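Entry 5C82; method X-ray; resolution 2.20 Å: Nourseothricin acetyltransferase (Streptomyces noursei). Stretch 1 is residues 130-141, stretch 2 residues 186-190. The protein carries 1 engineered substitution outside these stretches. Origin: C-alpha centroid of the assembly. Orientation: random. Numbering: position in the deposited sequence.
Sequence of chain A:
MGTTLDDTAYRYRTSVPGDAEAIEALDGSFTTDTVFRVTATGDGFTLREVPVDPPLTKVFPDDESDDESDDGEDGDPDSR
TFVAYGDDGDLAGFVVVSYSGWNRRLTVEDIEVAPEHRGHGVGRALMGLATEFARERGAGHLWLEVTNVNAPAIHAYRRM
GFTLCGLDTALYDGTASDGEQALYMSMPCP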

ATOM      1  N   ALA A 130      17.118 -10.627  -5.055  1.00 16.17           N
ATOM      2  CA  ALA A 130      15.690 -10.449  -4.819  1.00 16.13           C
ATOM      3  C   ALA A 130      14.918 -10.911  -6.069  1.00 17.71           C
ATOM      4  O   ALA A 130      13.920 -11.611  -5.935  1.00 16.22           O
ATOM      5  CB  ALA A 130      15.373  -8.984  -4.513  1.00 16.60           C
ATOM      6  N   THR A 131      15.436 -10.596  -7.267  1.00 15.24           N
ATOM      7  CA  THR A 131      14.820 -10.947  -8.560  1.00 15.45           C
ATOM      8  C   THR A 131      14.823 -12.458  -8.773  1.00 20.69           C
ATOM      9  O   THR A 131      13.799 -13.006  -9.171  1.00 20.86           O
ATOM     10  CB  THR A 131      15.454 -10.123  -9.708  1.00 19.88           C
ATOM     11  OG1 THR A 131      15.177  -8.752  -9.425  1.00 23.64           O
ATOM     12  CG2 THR A 131      14.865 -10.443 -11.071  1.00 18.96           C
ATOM     13  N   GLU A 132      15.936 -13.131  -8.460  1.00 19.10           N
ATOM     14  CA  GLU A 132      16.034 -14.598  -8.581  1.00 18.54           C
ATOM     15  C   GLU A 132      14.998 -15.304  -7.695  1.00 21.50           C
ATOM     16  O   GLU A 132      14.290 -16.181  -8.177  1.00 22.61           O
ATOM     17  CB  GLU A 132      17.462 -15.084  -8.281  1.00 19.16           C
ATOM     18  CG  GLU A 132      18.517 -14.560  -9.255  1.00 19.31           C
ATOM     19  CD  GLU A 132      19.952 -14.824  -8.832  1.00 27.91           C
ATOM     20  OE1 GLU A 132      20.163 -15.335  -7.712  1.00 22.34           O
ATOM     21  OE2 GLU A 132      20.874 -14.471  -9.598  1.00 31.51           O
ATOM     22  N   PHE A 133      14.871 -14.880  -6.427  1.00 17.99           N
ATOM     23  CA  PHE A 133      13.878 -15.388  -5.476  1.00 16.89           C
ATOM     24  C   PHE A 133      12.446 -15.170  -6.000  1.00 22.21           C
ATOM     25  O   PHE A 133      11.591 -16.044  -5.832  1.00 23.32           O
ATOM     26  CB  PHE A 133      14.064 -14.687  -4.113  1.00 18.95           C
ATOM     27  CG  PHE A 133      13.173 -15.186  -2.996  1.00 20.37           C
ATOM     28  CD1 PHE A 133      13.439 -16.390  -2.355  1.00 24.08           C
ATOM     29  CD2 PHE A 133      12.053 -14.464  -2.605  1.00 21.86           C
ATOM     30  CE1 PHE A 133      12.618 -16.841  -1.307  1.00 24.80           C
ATOM     31  CE2 PHE A 133      11.234 -14.914  -1.562  1.00 24.28           C
ATOM     32  CZ  PHE A 133      11.525 -16.093  -0.916  1.00 22.43           C
ATOM     33  N   ALA A 134      12.190 -14.010  -6.636  1.00 18.59           N
ATOM     34  CA  ALA A 134      10.891 -13.674  -7.227  1.00 18.67           C
ATOM     35  C   ALA A 134      10.542 -14.683  -8.331  1.00 24.25           C
ATOM     36  O   ALA A 134       9.425 -15.209  -8.358  1.00 23.48           O
ATOM     37  CB  ALA A 134      10.914 -12.252  -7.789  1.00 18.69           C
ATOM     38  N   ARG A 135      11.519 -14.978  -9.202  1.00 23.93           N
ATOM     39  CA  ARG A 135      11.400 -15.948 -10.289  1.00 25.85           C
ATOM     40  C   ARG A 135      11.073 -17.323  -9.727  1.00 31.11           C
ATOM     41  O   ARG A 135      10.101 -17.917 -10.170  1.00 32.55           O
ATOM     42  CB  ARG A 135      12.683 -15.991 -11.151  1.00 28.05           C
ATOM     43  CG  ARG A 135      12.889 -14.745 -12.021  1.00 43.21           C
ATOM     44  CD  ARG A 135      13.995 -14.919 -13.056  1.00 61.79           C
ATOM     45  NE  ARG A 135      13.579 -15.782 -14.169  1.00 77.06           N
ATOM     46  CZ  ARG A 135      14.334 -16.073 -15.226  1.00 98.48           C
ATOM     47  NH1 ARG A 135      15.561 -15.573 -15.334  1.00 89.13           N
ATOM     48  NH2 ARG A 135      13.870 -16.864 -16.182  1.00 89.00           N
ATOM     49  N   GLU A 136      11.819 -17.782  -8.695  1.00 28.49           N
ATOM     50  CA  GLU A 136      11.606 -19.077  -8.020  1.00 28.64           C
ATOM     51  C   GLU A 136      10.148 -19.216  -7.521  1.00 32.23           C
ATOM     52  O   GLU A 136       9.535 -20.265  -7.697  1.00 30.82           O
ATOM     53  CB  GLU A 136      12.586 -19.256  -6.845  1.00 30.03           C
ATOM     54  CG  GLU A 136      14.036 -19.451  -7.241  1.00 46.17           C
ATOM     55  CD  GLU A 136      15.048 -19.402  -6.104  1.00 71.55           C
ATOM     56  OE1 GLU A 136      14.674 -19.704  -4.945  1.00 63.56           O
ATOM     57  OE2 GLU A 136      16.228 -19.075  -6.380  1.00 61.28           O
ATOM     58  N   ARG A 137       9.591 -18.130  -6.961  1.00 30.29           N
ATOM     59  CA  ARG A 137       8.210 -18.065  -6.469  1.00 29.54           C
ATOM     60  C   ARG A 137       7.169 -17.906  -7.585  1.00 33.49           C
ATOM     61  O   ARG A 137       5.978 -18.064  -7.319  1.00 34.65           O
ATOM     62  CB  ARG A 137       8.056 -16.936  -5.437  1.00 28.73           C
ATOM     63  CG  ARG A 137       8.855 -17.128  -4.145  1.00 35.15           C
ATOM     64  CD  ARG A 137       8.196 -18.116  -3.202  1.00 51.62           C
ATOM     65  NE  ARG A 137       9.061 -18.490  -2.082  1.00 66.84           N
ATOM     66  CZ  ARG A 137       9.937 -19.491  -2.104  1.00 84.97           C
ATOM     67  NH1 ARG A 137      10.100 -20.215  -3.206  1.00 75.55           N
ATOM     68  NH2 ARG A 137      10.666 -19.767  -1.031  1.00 73.45           N
ATOM     69  N   GLY A 138       7.616 -17.615  -8.809  1.00 28.86           N
ATOM     70  CA  GLY A 138       6.737 -17.388  -9.949  1.00 28.13           C
ATOM     71  C   GLY A 138       6.068 -16.020  -9.903  1.00 32.10           C
ATOM     72  O   GLY A 138       4.939 -15.865 -10.379  1.00 31.99           O
ATOM     73  N   ALA A 139       6.774 -15.000  -9.345  1.00 26.39           N
ATOM     74  CA  ALA A 139       6.268 -13.628  -9.250  1.00 24.42           C
ATOM     75  C   ALA A 139       6.072 -13.003 -10.633  1.00 26.00           C
ATOM     76  O   ALA A 139       6.807 -13.323 -11.564  1.00 27.69           O
ATOM     77  CB  ALA A 139       7.222 -12.776  -8.423  1.00 24.84           C
ATOM     78  N   GLY A 140       5.066 -12.146 -10.767  1.00 19.39           N
ATOM     79  CA  GLY A 140       4.821 -11.424 -12.005  1.00 17.55           C
ATOM     80  C   GLY A 140       5.531 -10.075 -11.969  1.00 21.35           C
ATOM     81  O   GLY A 140       5.821  -9.492 -13.025  1.00 21.36           O
ATOM     82  N   HIS A 141       5.818  -9.559 -10.736  1.00 14.92           N
ATOM     83  CA  HIS A 141       6.511  -8.283 -10.554  1.00 13.95           C
ATOM     84  C   HIS A 141       7.189  -8.121  -9.177  1.00 18.97           C
ATOM     85  O   HIS A 141       6.885  -8.820  -8.207  1.00 17.41           O
ATOM     86  CB  HIS A 141       5.574  -7.073 -10.863  1.00 13.78           C
ATOM     87  CG  HIS A 141       4.523  -6.798  -9.820  1.00 16.35           C
ATOM     88  ND1 HIS A 141       3.325  -7.493  -9.798  1.00 17.67           N
ATOM     89  CD2 HIS A 141       4.527  -5.893  -8.810  1.00 16.28           C
ATOM     90  CE1 HIS A 141       2.632  -6.983  -8.789  1.00 16.29           C
ATOM     91  NE2 HIS A 141       3.322  -6.026  -8.155  1.00 16.18           N
ATOM     92  N   SER A 186       7.568  -0.301  -9.302  1.00 12.60           N
ATOM     93  CA  SER A 186       7.493  -1.703  -9.647  1.00 12.66           C
ATOM     94  C   SER A 186       8.304  -2.026 -10.883  1.00 18.40           C
ATOM     95  O   SER A 186       8.618  -1.146 -11.687  1.00 16.34           O
ATOM     96  CB  SER A 186       6.047  -2.157  -9.824  1.00 14.66           C
ATOM     97  OG  SER A 186       5.457  -1.511 -10.940  1.00 23.21           O
HETATM   98  N   MSE A 187       8.598  -3.318 -11.036  1.00 16.68           N
HETATM   99  CA  MSE A 187       9.306  -3.864 -12.176  1.00 17.68           C
HETATM  100  C   MSE A 187       8.666  -5.193 -12.513  1.00 21.81           C
HETATM  101  O   MSE A 187       8.548  -5.999 -11.591  1.00 21.11           O
HETATM  102  CB  MSE A 187      10.768  -4.112 -11.780  1.00 19.90           C
HETATM  103  CG  MSE A 187      11.633  -4.426 -12.913  1.00 28.50           C
HETATM  104 SE   MSE A 187      13.423  -4.697 -12.274  1.00 38.31          SE
HETATM  105  CE  MSE A 187      13.302  -6.514 -11.535  1.00 34.76           C
ATOM    106  N   PRO A 188       8.330  -5.500 -13.799  1.00 19.63           N
ATOM    107  CA  PRO A 188       7.863  -6.861 -14.118  1.00 20.60           C
ATOM    108  C   PRO A 188       9.009  -7.855 -13.869  1.00 26.38           C
ATOM    109  O   PRO A 188      10.183  -7.510 -14.055  1.00 23.45           O
ATOM    110  CB  PRO A 188       7.503  -6.790 -15.609  1.00 22.49           C
ATOM    111  CG  PRO A 188       8.236  -5.637 -16.145  1.00 26.30           C
ATOM    112  CD  PRO A 188       8.442  -4.669 -15.014  1.00 21.86           C
ATOM    113  N   CYS A 189       8.666  -9.061 -13.417  1.00 26.97           N
ATOM    114  CA  CYS A 189       9.648 -10.088 -13.088  1.00 30.23           C
ATOM    115  C   CYS A 189       9.968 -10.957 -14.329  1.00 36.51           C
ATOM    116  O   CYS A 189       9.054 -11.534 -14.897  1.00 34.84           O
ATOM    117  CB  CYS A 189       9.175 -10.916 -11.893  1.00 32.20           C
ATOM    118  SG  CYS A 189      10.288 -12.263 -11.432  1.00 37.51           S
ATOM    119  N   PRO A 190      11.248 -10.982 -14.804  1.00 37.52           N
ATOM    120  CA  PRO A 190      11.590 -11.763 -16.021  1.00 42.59           C
ATOM    121  C   PRO A 190      11.175 -13.239 -16.018  1.00 70.61           C
ATOM    122  O   PRO A 190      11.593 -14.012 -15.157  1.00 39.52           O
ATOM    123  CB  PRO A 190      13.114 -11.621 -16.118  1.00 43.59           C
ATOM    124  CG  PRO A 190      13.444 -10.384 -15.354  1.00 46.32           C
ATOM    125  CD  PRO A 190      12.450 -10.324 -14.236  1.00 40.88           C
TER

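The most striking approach in this contact looks like a hydrogen bond and is not one: R135 NE lies 2.8 Å from P190 O, yet the carbonyl sits over one face of the guanidinium, where no N-H points. Proximity alone does not make a bond; an arginine donates in the plane of its guanidinium, and here the angle is poor.

The true bond is in the backbone. C189 N donates to G140 O at 2.9 Å, nearly straight at 174°, and P188 CA adds a CA-H...O contact to G140 O at 3.5 Å. Next to this link, H141 and P188 form an antiparallel, non-hydrogen-bonded pair, with CA atoms 4.1 Å apart and side chains that diverge. The missing N-H of proline costs this pair nothing, because a non-hydrogen-bonded position asks for none.

Between the helix and H141, the short link G138-G140 carries the chain to the bridge with P188. The helix closes in a Schellman motif: A139 N bonds to A134 O and G138 N to R135 O, both at 2.8 Å, while G138 takes the positive phi that glycine tolerates best. The chain then meets the second stretch at A139, G140 and H141, with one bridge, H141 to P188.

C189 is the residue most covered by the opposing stretch. Its CA-to-CB bond points toward the first stretch, and with chi1 t, SG rests 3.7 Å from A134 CB and 3.6 Å from R135 CG; A139 CB is looser, at 4.3 Å from SG. The sulfur packs against the methyl groups of two alanines, and the aliphatic part of arginine supplies a further apolar surface.

Around this centre, the T131 side chain touches two neighbours: its OG1 is 3.6 Å from the selenomethionine methyl, M187 CE, and its CG2 is 4.0 Å from P190 CD. These are van der Waals contacts; the threonine hydroxyl has its hydrogen bonding met elsewhere in the structure.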